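Local coordinates for protein ADP-dependent (S)-NAD(P)H-hydrate dehydratase (Streptococcus mutans, PDB 3BGK) that probably catalyses the ADP-dependent dehydration of the S-form of NAD(P)HX, a repair reaction that restores NAD(P)H from its damaged, hydrated form, at residues M76-C81 / V89-H94. Sequence-based numbering, arbitrary orientation.
Sequences MAALAC and VTVATH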
loop_
_atom_site.group_PDB
_atom_site.type_symbol
_atom_site.label_atom_id
_atom_site.label_comp_id
_atom_site.label_asym_id
_atom_site.label_seq_id
_atom_site.Cartn_x
_atom_site.Cartn_y
_atom_site.Cartn_z
HETATM N N MSE A 76 11.947 -6.379 0.527
HETATM C CA MSE A 76 11.843 -7.182 1.748
HETATM C C MSE A 76 13.085 -7.076 2.612
HETATM O O MSE A 76 12.996 -7.089 3.839
HETATM C CB MSE A 76 11.508 -8.631 1.424
HETATM C CG MSE A 76 10.053 -8.816 1.055
HETATM SE SE MSE A 76 9.600 -10.640 0.579
HETATM C CE MSE A 76 10.690 -10.890 -1.027
ATOM N N ALA A 77 14.244 -6.950 1.972
ATOM C CA ALA A 77 15.475 -6.665 2.696
ATOM C C ALA A 77 15.431 -5.245 3.276
ATOM O O ALA A 77 15.806 -5.030 4.428
ATOM C CB ALA A 77 16.676 -6.852 1.796
ATOM N N ALA A 78 14.950 -4.288 2.483
ATOM C CA ALA A 78 14.794 -2.912 2.953
ATOM C C ALA A 78 13.883 -2.835 4.178
ATOM O O ALA A 78 14.258 -2.250 5.194
ATOM C CB ALA A 78 14.277 -2.021 1.845
ATOM N N LEU A 79 12.696 -3.434 4.072
ATOM C CA LEU A 79 11.743 -3.504 5.179
ATOM C C LEU A 79 12.379 -4.060 6.446
ATOM O O LEU A 79 12.194 -3.502 7.525
ATOM C CB LEU A 79 10.515 -4.339 4.797
ATOM C CG LEU A 79 9.382 -3.653 4.023
ATOM C CD1 LEU A 79 8.344 -4.679 3.577
ATOM C CD2 LEU A 79 8.719 -2.551 4.848
ATOM N N ALA A 80 13.134 -5.147 6.313
ATOM C CA ALA A 80 13.797 -5.747 7.461
ATOM C C ALA A 80 14.866 -4.828 8.043
ATOM O O ALA A 80 14.989 -4.700 9.264
ATOM C CB ALA A 80 14.394 -7.089 7.092
ATOM N N CYS A 81 15.622 -4.178 7.163
ATOM C CA CYS A 81 16.741 -3.342 7.580
ATOM C C CYS A 81 16.288 -2.122 8.368
ATOM O O CYS A 81 16.896 -1.782 9.384
ATOM C CB CYS A 81 17.574 -2.906 6.374
ATOM S SG CYS A 81 19.126 -2.117 6.840
ATOM N N VAL A 89 18.616 4.128 5.709
ATOM C CA VAL A 89 18.601 3.044 4.737
ATOM C C VAL A 89 18.420 3.631 3.345
ATOM O O VAL A 89 17.490 4.402 3.105
ATOM C CB VAL A 89 17.478 2.027 5.055
ATOM C CG1 VAL A 89 17.383 0.938 3.978
ATOM C CG2 VAL A 89 17.705 1.404 6.425
ATOM N N THR A 90 19.318 3.264 2.437
ATOM C CA THR A 90 19.295 3.753 1.062
ATOM C C THR A 90 19.324 2.552 0.129
ATOM O O THR A 90 20.066 1.601 0.359
ATOM C CB THR A 90 20.496 4.672 0.786
ATOM O OG1 THR A 90 20.579 5.663 1.813
ATOM C CG2 THR A 90 20.366 5.368 -0.565
ATOM N N VAL A 91 18.504 2.598 -0.918
ATOM C CA VAL A 91 18.344 1.476 -1.832
ATOM C C VAL A 91 18.730 1.865 -3.262
ATOM O O VAL A 91 18.215 2.846 -3.811
ATOM C CB VAL A 91 16.891 0.943 -1.822
ATOM C CG1 VAL A 91 16.802 -0.380 -2.577
ATOM C CG2 VAL A 91 16.373 0.777 -0.394
ATOM N N ALA A 92 19.651 1.101 -3.843
ATOM C CA ALA A 92 19.981 1.202 -5.256
ATOM C C ALA A 92 19.257 0.070 -5.978
ATOM O O ALA A 92 19.587 -1.111 -5.809
ATOM C CB ALA A 92 21.487 1.099 -5.468
ATOM N N THR A 93 18.263 0.424 -6.780
ATOM C CA THR A 93 17.367 -0.578 -7.323
ATOM C C THR A 93 16.927 -0.219 -8.742
ATOM O O THR A 93 17.343 0.810 -9.291
ATOM C CB THR A 93 16.159 -0.833 -6.357
ATOM O OG1 THR A 93 15.339 -1.885 -6.865
ATOM C CG2 THR A 93 15.308 0.420 -6.157
ATOM N N HIS A 94 16.112 -1.075 -9.349
ATOM C CA HIS A 94 15.610 -0.783 -10.676
ATOM C C HIS A 94 14.633 0.397 -10.638
ATOM O O HIS A 94 13.706 0.432 -9.828
ATOM C CB HIS A 94 14.970 -2.021 -11.314
ATOM C CG HIS A 94 14.554 -1.818 -12.738
ATOM N ND1 HIS A 94 15.447 -1.854 -13.789
ATOM C CD2 HIS A 94 13.342 -1.567 -13.285
ATOM C CE1 HIS A 94 14.803 -1.636 -14.923
ATOM N NE2 HIS A 94 13.524 -1.459 -14.646
#
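C81 and A78, three residues apart on one face of helix 71-83, meet V89 and V91, alternate residues on one face of strand 88-93. Both meetings are apolar, and all four residues are buried. At the closer one, SG of C81, carried anti to the backbone nitrogen by a chi1 of -170°, reaches to 3.8 Å from CG2 of V89. V89 offers here the methyl that sits beside its backbone nitrogen and anti to its carbonyl carbon. The second is looser: the methyl of A78 stands 4.2 Å from CG2 of V91. Small side chains on the helix thus face branched ones on the strand. The interface is modest, with 148 Å² buried between the segments.

L101 of helix 98-104 touches both A78 and V91; C81 also packs on V61 and on A258 of helix 249-263. Backbone hydrogen bonds join T90 and A92 to strand 60-64 and V91 to strand 109-112. Strand 60-64, helix 71-83 and strand 88-93 form a beta-alpha-beta unit, whose helix packs here on its second strand, 88-93, parallel to 60-64, in the three-layer alpha/beta sandwich, consistent with the ribokinase-like fold of the NnrD/CARKD family.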